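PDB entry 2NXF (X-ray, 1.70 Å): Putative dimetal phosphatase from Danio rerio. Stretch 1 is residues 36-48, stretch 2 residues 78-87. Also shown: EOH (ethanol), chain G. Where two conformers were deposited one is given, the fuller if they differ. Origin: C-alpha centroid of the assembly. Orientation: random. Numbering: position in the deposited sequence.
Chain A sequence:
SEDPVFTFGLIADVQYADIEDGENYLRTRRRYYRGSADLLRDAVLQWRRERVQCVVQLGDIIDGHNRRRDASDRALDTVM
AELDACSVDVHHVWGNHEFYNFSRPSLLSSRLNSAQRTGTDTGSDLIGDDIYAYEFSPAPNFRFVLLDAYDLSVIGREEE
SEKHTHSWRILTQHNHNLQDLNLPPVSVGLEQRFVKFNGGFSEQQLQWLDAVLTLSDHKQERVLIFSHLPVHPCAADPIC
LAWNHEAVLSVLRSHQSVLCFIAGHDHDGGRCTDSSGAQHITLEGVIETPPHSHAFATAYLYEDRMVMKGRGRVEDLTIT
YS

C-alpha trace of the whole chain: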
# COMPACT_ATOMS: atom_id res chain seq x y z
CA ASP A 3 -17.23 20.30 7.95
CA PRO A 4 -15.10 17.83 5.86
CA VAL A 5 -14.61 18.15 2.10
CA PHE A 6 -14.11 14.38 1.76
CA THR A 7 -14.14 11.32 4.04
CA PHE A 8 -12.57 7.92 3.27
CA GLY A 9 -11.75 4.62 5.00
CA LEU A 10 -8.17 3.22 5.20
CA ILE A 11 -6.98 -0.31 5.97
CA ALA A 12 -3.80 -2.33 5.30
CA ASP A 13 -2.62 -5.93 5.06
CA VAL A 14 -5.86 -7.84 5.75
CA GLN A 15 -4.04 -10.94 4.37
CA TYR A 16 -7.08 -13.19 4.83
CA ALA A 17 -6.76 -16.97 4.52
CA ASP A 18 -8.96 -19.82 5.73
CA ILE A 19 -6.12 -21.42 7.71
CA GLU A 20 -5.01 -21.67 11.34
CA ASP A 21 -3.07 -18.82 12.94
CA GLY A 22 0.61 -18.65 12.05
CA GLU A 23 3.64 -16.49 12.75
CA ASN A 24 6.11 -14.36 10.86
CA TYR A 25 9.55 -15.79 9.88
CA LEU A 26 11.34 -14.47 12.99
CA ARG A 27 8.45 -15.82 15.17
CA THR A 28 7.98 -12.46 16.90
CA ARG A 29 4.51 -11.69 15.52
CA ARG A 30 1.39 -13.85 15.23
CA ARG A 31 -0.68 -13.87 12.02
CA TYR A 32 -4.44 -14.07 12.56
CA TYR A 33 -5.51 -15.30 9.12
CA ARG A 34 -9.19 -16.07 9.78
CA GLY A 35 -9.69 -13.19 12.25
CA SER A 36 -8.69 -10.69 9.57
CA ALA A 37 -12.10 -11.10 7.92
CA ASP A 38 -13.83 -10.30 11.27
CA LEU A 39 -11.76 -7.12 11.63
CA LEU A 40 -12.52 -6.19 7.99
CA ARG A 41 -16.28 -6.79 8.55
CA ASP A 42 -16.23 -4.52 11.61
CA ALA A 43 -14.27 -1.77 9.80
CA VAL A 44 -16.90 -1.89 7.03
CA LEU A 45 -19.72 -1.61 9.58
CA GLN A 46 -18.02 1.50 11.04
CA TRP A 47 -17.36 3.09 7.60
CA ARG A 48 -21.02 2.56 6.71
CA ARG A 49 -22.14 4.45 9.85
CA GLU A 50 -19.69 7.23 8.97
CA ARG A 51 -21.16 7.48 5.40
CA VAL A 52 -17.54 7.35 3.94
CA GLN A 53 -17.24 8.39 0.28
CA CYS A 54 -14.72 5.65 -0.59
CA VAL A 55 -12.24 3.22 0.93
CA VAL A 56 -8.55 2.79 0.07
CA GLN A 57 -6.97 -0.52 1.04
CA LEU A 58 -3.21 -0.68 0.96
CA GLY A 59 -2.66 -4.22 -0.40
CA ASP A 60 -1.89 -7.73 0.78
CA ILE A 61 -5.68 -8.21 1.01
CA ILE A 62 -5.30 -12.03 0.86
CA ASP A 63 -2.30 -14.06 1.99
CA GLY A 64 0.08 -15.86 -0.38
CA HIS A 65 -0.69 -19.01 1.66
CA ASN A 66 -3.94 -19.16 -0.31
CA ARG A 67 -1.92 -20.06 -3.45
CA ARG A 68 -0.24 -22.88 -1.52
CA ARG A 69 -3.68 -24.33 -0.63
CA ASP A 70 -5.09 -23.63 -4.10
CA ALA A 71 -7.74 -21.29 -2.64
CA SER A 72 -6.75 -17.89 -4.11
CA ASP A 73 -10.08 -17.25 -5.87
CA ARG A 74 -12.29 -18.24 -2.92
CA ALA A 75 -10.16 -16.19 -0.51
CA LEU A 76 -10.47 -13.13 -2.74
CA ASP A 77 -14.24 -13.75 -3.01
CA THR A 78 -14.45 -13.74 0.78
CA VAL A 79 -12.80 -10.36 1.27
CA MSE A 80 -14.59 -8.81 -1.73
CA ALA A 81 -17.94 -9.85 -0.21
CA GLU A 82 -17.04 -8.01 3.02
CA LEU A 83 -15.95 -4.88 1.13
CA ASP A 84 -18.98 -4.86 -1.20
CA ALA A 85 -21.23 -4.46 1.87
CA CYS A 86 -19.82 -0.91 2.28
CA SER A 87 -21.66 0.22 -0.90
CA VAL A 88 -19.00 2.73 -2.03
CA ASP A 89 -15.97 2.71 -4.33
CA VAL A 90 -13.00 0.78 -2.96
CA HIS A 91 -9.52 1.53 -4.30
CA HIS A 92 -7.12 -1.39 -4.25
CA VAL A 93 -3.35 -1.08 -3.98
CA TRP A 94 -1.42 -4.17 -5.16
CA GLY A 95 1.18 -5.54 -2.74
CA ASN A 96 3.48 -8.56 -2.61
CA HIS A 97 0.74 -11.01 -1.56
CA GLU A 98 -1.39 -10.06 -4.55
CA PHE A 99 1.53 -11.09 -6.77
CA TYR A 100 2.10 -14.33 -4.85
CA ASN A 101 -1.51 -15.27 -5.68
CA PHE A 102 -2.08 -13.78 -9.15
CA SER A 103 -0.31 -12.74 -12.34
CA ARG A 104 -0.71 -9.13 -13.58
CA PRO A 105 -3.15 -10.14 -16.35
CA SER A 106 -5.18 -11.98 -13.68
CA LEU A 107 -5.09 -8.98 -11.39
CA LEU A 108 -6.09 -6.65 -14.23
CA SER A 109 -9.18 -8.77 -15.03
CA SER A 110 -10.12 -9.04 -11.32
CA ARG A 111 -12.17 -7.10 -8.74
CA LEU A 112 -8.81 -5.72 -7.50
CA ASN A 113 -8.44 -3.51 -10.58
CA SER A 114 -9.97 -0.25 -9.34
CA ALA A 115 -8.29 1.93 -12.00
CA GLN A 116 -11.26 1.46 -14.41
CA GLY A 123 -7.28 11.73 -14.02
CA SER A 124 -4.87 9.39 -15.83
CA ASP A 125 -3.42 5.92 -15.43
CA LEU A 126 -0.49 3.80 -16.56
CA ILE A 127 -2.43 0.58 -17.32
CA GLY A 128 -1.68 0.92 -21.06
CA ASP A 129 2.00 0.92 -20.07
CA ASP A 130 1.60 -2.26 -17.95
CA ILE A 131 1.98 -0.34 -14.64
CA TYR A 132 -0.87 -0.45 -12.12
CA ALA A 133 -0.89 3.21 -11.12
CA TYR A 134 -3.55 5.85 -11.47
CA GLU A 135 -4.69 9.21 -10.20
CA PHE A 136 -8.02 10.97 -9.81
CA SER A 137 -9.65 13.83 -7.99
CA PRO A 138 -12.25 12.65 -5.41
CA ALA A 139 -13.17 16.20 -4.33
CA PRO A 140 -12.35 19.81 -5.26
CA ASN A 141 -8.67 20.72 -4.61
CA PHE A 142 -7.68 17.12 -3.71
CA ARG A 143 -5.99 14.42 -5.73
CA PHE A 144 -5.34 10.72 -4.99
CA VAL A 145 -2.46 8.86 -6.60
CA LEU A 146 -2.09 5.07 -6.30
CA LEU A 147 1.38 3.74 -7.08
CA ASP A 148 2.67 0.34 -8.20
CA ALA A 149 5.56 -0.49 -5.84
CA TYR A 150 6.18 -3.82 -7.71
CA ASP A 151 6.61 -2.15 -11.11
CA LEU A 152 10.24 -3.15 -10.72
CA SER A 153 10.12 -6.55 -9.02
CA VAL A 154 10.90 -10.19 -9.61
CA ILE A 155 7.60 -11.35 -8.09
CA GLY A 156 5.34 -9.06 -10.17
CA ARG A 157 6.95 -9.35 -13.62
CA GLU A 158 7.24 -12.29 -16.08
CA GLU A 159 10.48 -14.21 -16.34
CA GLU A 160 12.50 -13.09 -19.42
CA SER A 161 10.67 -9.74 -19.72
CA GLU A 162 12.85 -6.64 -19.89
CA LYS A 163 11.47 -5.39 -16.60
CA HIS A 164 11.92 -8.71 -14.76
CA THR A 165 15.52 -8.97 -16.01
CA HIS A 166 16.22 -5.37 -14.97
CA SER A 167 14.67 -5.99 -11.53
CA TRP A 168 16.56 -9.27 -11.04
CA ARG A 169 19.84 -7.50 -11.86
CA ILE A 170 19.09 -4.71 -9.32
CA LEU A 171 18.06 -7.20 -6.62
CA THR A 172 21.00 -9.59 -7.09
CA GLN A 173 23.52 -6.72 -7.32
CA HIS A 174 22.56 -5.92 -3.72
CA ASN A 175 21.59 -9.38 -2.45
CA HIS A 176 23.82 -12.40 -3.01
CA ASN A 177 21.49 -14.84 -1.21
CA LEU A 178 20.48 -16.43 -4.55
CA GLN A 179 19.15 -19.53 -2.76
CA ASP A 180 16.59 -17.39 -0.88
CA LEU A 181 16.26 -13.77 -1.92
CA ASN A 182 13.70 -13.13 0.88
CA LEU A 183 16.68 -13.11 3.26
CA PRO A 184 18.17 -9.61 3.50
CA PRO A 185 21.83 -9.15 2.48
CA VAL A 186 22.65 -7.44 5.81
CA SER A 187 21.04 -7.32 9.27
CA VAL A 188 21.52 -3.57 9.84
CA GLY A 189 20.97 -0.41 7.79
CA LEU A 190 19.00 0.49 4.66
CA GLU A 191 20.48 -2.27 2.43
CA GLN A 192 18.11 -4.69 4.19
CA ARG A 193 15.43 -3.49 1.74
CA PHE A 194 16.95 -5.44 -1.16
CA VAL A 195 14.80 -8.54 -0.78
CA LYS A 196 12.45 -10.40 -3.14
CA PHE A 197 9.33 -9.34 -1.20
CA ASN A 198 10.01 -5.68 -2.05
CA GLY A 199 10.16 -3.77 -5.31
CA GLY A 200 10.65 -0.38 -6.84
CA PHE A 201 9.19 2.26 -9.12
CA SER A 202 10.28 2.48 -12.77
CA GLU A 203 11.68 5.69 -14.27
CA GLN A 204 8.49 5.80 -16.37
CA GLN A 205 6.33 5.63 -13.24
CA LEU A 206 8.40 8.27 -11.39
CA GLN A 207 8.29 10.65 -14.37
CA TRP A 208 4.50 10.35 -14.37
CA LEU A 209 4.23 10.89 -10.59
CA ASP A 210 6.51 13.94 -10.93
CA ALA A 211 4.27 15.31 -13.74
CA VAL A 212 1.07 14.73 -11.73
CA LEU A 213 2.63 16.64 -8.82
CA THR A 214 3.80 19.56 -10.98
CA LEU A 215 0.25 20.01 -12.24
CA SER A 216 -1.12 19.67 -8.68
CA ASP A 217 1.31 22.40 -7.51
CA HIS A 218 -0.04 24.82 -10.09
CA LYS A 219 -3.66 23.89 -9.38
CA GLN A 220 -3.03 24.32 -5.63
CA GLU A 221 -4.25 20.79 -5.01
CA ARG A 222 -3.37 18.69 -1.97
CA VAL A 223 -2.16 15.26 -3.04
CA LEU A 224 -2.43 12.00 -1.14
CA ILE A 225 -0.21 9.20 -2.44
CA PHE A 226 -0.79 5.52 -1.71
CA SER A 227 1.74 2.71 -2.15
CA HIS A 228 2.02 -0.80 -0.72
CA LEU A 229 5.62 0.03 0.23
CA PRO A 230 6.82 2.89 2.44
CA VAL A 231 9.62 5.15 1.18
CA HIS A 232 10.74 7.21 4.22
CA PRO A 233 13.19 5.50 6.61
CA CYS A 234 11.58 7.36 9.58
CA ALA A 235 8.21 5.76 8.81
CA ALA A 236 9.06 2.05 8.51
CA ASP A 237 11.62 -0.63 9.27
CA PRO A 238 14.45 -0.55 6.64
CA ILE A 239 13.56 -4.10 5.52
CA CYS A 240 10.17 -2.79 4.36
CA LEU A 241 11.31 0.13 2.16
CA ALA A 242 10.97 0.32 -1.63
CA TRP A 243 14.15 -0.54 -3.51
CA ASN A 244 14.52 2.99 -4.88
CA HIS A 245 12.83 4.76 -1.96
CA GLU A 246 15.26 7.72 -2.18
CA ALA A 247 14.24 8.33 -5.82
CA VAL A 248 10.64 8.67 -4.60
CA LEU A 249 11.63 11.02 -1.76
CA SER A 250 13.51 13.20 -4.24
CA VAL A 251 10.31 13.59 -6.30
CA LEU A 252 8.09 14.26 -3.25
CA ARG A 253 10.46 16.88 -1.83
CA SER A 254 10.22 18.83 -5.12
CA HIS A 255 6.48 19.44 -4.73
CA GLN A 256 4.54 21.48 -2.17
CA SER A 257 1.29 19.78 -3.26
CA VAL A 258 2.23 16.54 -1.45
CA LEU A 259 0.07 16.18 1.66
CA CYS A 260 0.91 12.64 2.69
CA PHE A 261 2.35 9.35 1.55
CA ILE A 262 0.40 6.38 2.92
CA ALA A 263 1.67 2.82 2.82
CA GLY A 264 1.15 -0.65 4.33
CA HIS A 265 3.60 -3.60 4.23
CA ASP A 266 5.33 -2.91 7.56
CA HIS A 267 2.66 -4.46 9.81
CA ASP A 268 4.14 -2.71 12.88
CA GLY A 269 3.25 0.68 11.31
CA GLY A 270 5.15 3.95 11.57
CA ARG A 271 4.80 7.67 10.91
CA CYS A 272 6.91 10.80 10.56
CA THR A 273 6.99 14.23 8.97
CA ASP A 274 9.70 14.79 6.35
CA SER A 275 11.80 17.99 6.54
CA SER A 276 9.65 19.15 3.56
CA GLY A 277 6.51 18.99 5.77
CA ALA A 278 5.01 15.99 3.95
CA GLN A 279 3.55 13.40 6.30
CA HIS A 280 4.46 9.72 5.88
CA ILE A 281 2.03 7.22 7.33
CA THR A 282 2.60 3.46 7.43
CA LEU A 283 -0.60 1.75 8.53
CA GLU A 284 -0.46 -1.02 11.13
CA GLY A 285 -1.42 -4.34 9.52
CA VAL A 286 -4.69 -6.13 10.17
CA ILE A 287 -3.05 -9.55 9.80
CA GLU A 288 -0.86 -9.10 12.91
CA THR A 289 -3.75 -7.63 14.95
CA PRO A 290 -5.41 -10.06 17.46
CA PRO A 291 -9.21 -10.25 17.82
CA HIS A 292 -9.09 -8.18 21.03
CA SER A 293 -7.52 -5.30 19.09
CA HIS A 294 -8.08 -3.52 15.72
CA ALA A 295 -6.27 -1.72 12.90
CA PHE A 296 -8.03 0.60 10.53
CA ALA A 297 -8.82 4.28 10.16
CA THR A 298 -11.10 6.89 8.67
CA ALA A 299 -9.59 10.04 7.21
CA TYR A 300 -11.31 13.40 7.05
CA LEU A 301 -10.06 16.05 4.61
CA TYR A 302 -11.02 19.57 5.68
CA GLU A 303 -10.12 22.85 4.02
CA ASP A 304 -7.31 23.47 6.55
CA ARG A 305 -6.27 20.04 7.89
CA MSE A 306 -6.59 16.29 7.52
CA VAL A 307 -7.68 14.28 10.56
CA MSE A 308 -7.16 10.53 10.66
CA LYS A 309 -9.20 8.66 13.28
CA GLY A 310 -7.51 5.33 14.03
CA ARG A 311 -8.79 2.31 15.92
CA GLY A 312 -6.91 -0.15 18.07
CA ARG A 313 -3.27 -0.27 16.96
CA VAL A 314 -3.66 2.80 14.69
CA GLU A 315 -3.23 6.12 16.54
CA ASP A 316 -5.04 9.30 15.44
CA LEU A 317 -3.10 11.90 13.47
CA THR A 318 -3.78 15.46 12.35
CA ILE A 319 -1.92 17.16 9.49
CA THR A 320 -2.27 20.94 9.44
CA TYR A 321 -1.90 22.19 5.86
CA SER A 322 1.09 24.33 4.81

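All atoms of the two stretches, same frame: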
# COMPACT_ATOMS: atom_id res chain seq x y z
N SER A 36 -8.80 -11.87 10.42
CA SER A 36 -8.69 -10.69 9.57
C SER A 36 -10.02 -10.34 8.92
O SER A 36 -10.34 -9.16 8.77
CB SER A 36 -7.62 -10.87 8.50
OG SER A 36 -7.98 -11.89 7.61
N ALA A 37 -10.80 -11.35 8.56
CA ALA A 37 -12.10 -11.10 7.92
C ALA A 37 -13.11 -10.50 8.91
O ALA A 37 -13.98 -9.72 8.51
CB ALA A 37 -12.65 -12.37 7.29
N ASP A 38 -12.99 -10.86 10.20
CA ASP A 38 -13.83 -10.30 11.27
C ASP A 38 -13.48 -8.83 11.50
O ASP A 38 -14.38 -7.99 11.67
CB ASP A 38 -13.65 -11.09 12.56
CG ASP A 38 -14.12 -12.54 12.43
OD1 ASP A 38 -15.05 -12.82 11.65
OD2 ASP A 38 -13.56 -13.39 13.14
N LEU A 39 -12.18 -8.51 11.50
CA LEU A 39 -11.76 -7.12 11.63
C LEU A 39 -12.23 -6.30 10.41
O LEU A 39 -12.73 -5.18 10.56
CB LEU A 39 -10.23 -6.99 11.81
CG LEU A 39 -9.72 -7.57 13.15
CD1 LEU A 39 -8.21 -7.35 13.25
CD2 LEU A 39 -10.39 -6.95 14.39
N LEU A 40 -12.07 -6.87 9.22
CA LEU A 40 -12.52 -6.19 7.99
C LEU A 40 -14.05 -5.91 8.02
O LEU A 40 -14.49 -4.79 7.68
CB LEU A 40 -12.15 -7.02 6.76
CG LEU A 40 -12.62 -6.46 5.41
CD1 LEU A 40 -12.13 -5.02 5.22
CD2 LEU A 40 -12.17 -7.40 4.27
N ARG A 41 -14.83 -6.91 8.43
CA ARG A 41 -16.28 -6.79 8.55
C ARG A 41 -16.67 -5.65 9.50
O ARG A 41 -17.57 -4.86 9.21
CB ARG A 41 -16.89 -8.11 9.04
CG ARG A 41 -18.42 -8.14 9.13
CD ARG A 41 -18.90 -9.55 9.48
NE ARG A 41 -18.09 -10.55 8.79
CZ ARG A 41 -17.31 -11.45 9.40
NH1 ARG A 41 -17.25 -11.51 10.72
NH2 ARG A 41 -16.60 -12.30 8.66
N ASP A 42 -15.97 -5.58 10.63
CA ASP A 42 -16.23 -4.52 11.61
C ASP A 42 -15.84 -3.12 11.10
O ASP A 42 -16.58 -2.14 11.32
CB ASP A 42 -15.55 -4.79 12.94
CG ASP A 42 -15.84 -3.70 13.95
OD1 ASP A 42 -16.95 -3.69 14.54
OD2 ASP A 42 -14.98 -2.80 14.09
N ALA A 43 -14.69 -3.04 10.41
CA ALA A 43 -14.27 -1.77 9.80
C ALA A 43 -15.36 -1.27 8.84
O ALA A 43 -15.77 -0.10 8.86
CB ALA A 43 -12.95 -1.93 9.07
N VAL A 44 -15.85 -2.20 8.01
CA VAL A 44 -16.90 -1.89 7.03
C VAL A 44 -18.17 -1.39 7.70
O VAL A 44 -18.76 -0.38 7.28
CB VAL A 44 -17.17 -3.11 6.09
CG1 VAL A 44 -18.51 -2.93 5.30
CG2 VAL A 44 -16.02 -3.29 5.16
N LEU A 45 -18.59 -2.07 8.77
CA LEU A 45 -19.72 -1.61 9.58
C LEU A 45 -19.52 -0.16 10.04
O LEU A 45 -20.44 0.67 9.92
CB LEU A 45 -19.91 -2.54 10.77
CG LEU A 45 -21.09 -2.31 11.70
CD1 LEU A 45 -22.38 -2.17 10.92
CD2 LEU A 45 -21.18 -3.49 12.68
N GLN A 46 -18.33 0.15 10.56
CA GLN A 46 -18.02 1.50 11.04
C GLN A 46 -18.01 2.53 9.90
O GLN A 46 -18.60 3.61 10.04
CB GLN A 46 -16.72 1.52 11.86
CG GLN A 46 -16.80 0.65 13.12
CD GLN A 46 -15.73 0.97 14.17
OE1 GLN A 46 -15.45 2.14 14.46
NE2 GLN A 46 -15.14 -0.08 14.75
N TRP A 47 -17.42 2.18 8.77
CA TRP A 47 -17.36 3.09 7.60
C TRP A 47 -18.75 3.37 7.05
O TRP A 47 -19.02 4.47 6.57
CB TRP A 47 -16.50 2.49 6.50
CG TRP A 47 -15.03 2.45 6.82
CD1 TRP A 47 -14.33 3.33 7.60
CD2 TRP A 47 -14.09 1.48 6.34
NE1 TRP A 47 -12.99 2.96 7.64
CE2 TRP A 47 -12.83 1.83 6.87
CE3 TRP A 47 -14.19 0.34 5.53
CZ2 TRP A 47 -11.67 1.08 6.59
CZ3 TRP A 47 -13.03 -0.41 5.25
CH2 TRP A 47 -11.80 -0.03 5.79
N ARG A 48 -19.63 2.37 7.13
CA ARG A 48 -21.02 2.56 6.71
C ARG A 48 -21.71 3.60 7.59
O ARG A 48 -22.38 4.50 7.08
CB ARG A 48 -21.79 1.24 6.74
CG ARG A 48 -21.44 0.30 5.60
CD ARG A 48 -22.19 -1.04 5.70
NE ARG A 48 -23.64 -0.90 5.74
CZ ARG A 48 -24.42 -0.57 4.71
NH1 ARG A 48 -23.89 -0.32 3.51
NH2 ARG A 48 -25.73 -0.48 4.87
N THR A 78 -14.09 -13.97 -0.61
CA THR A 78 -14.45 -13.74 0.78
C THR A 78 -14.26 -12.28 1.18
O THR A 78 -15.18 -11.67 1.74
CB THR A 78 -13.69 -14.70 1.73
OG1 THR A 78 -14.15 -16.04 1.48
CG2 THR A 78 -13.97 -14.34 3.20
N VAL A 79 -13.09 -11.74 0.89
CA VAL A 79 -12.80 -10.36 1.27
C VAL A 79 -13.57 -9.36 0.43
O VAL A 79 -13.96 -8.30 0.93
CB VAL A 79 -11.27 -10.02 1.28
CG1 VAL A 79 -10.54 -10.88 2.32
CG2 VAL A 79 -10.64 -10.18 -0.11
N MSE A 80 -13.80 -9.69 -0.85
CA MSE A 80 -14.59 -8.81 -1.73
C MSE A 80 -16.03 -8.72 -1.24
O MSE A 80 -16.63 -7.64 -1.27
CB MSE A 80 -14.54 -9.25 -3.20
CG MSE A 80 -13.17 -9.08 -3.89
SE MSE A 80 -12.39 -7.25 -3.78
CE MSE A 80 -13.88 -6.25 -4.15
N ALA A 81 -16.58 -9.84 -0.76
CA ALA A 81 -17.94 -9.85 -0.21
C ALA A 81 -18.05 -8.94 1.01
O ALA A 81 -19.08 -8.27 1.18
CB ALA A 81 -18.37 -11.27 0.12
N GLU A 82 -17.03 -8.92 1.86
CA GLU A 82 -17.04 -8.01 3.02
C GLU A 82 -16.97 -6.56 2.58
O GLU A 82 -17.71 -5.72 3.10
CB GLU A 82 -15.90 -8.31 4.01
CG GLU A 82 -15.95 -9.74 4.59
CD GLU A 82 -17.18 -10.02 5.42
OE1 GLU A 82 -17.82 -9.07 5.93
OE2 GLU A 82 -17.53 -11.22 5.57
N LEU A 83 -16.10 -6.26 1.62
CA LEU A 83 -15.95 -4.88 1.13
C LEU A 83 -17.16 -4.38 0.35
O LEU A 83 -17.52 -3.21 0.45
CB LEU A 83 -14.67 -4.72 0.31
CG LEU A 83 -13.40 -4.61 1.15
CD1 LEU A 83 -12.18 -4.81 0.26
CD2 LEU A 83 -13.29 -3.26 1.89
N ASP A 84 -17.80 -5.26 -0.41
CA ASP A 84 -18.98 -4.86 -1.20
C ASP A 84 -20.13 -4.36 -0.33
O ASP A 84 -20.94 -3.54 -0.78
CB ASP A 84 -19.46 -6.02 -2.07
CG ASP A 84 -18.58 -6.25 -3.28
OD1 ASP A 84 -17.77 -5.37 -3.63
OD2 ASP A 84 -18.70 -7.33 -3.88
N ALA A 85 -20.20 -4.86 0.91
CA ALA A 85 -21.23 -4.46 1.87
C ALA A 85 -21.15 -2.97 2.23
O ALA A 85 -22.12 -2.41 2.74
CB ALA A 85 -21.13 -5.32 3.13
N CYS A 86 -20.00 -2.33 1.96
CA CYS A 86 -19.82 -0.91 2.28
C CYS A 86 -20.57 0.01 1.31
O CYS A 86 -20.83 1.17 1.62
CB CYS A 86 -18.34 -0.54 2.31
SG CYS A 86 -17.96 0.84 3.43
N SER A 87 -20.89 -0.51 0.12
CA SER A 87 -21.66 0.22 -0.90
C SER A 87 -21.03 1.51 -1.45
O SER A 87 -21.74 2.39 -1.93
CB SER A 87 -23.09 0.51 -0.40
OG SER A 87 -23.73 -0.66 0.07
C1 EOH G . -20.84 4.19 2.90
C2 EOH G . -21.37 5.56 2.46
O EOH G . -21.87 3.21 2.88

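Two helical segments of one chain lie side by side, running nearly parallel (17° between their N-to-C directions) with axes 9.2 Å apart at closest approach; together they bury 575 Å². The backbones come nearer toward the C-terminal half: the CA atoms of A37 and V79 are 6.7 Å apart, whereas those of R41 and E82, and of V44 and C86, are 5.7 Å apart. The first helix presents A37, L40, V44 and W47, all with CA-to-CB bonds toward the partner, a spacing of three and four residues that keeps them on one face.

L40 is the first bump. The chi1 t, chi2 p rotamer sets L40 CD2 over the turn between V79 and E82, 3.9 Å from V79 O and 3.8 Å from E82 CB, while L40 CD1 meets L83 CD2 at 3.9 Å. V44 is the next, shorter bump, suited to the closer backbones here: CG2 sits 3.6 Å from E82 O, and CG1 packs against the chain where A85 passes into C86, 3.7 Å from C86 N and 3.8 Å from C86 CB. L83 answers from the other side; its CA-to-CB bond points sideways, but the end of the side chain swings in, so that CD2 also lies 4.3 Å from V44 CG2 and 4.4 Å from W47 CZ3, at the edge of the indole ring. C86 fills the space beside W47, its SG 3.8 Å from W47 CB. The small methyl of A37 stays 4.7 Å away at the wider end (A37 CB to T78 CG2).

Polar groups line one edge of this apolar seam. E82, the residue most covered by the other stretch, points toward the first helix and folds its chain (chi1 m, chi2 m) to bring the carboxylate to R41. The salt bridge comprises long, weak hydrogen bonds: R41 NE to E82 OE1 at 3.2 Å and to E82 OE2 at 3.3 Å, and R41 NH2 to E82 OE2 at 3.4 Å. R41 NH1 binds D38 OD1 at 2.7 Å, so the arginine links acids from both helices.

Farther along, the type I turn from D84 to S87 exposes carbonyls to R48. The aliphatic part of R48 lies along C86, with R48 CG 3.9 Å from C86 CA, and its end reaches across to make a weak hydrogen bond from R48 NH1 to A85 O (2.8 Å). An ethanol, probably from the crystallisation liquor, donates from its O to C86 O at 2.6 Å.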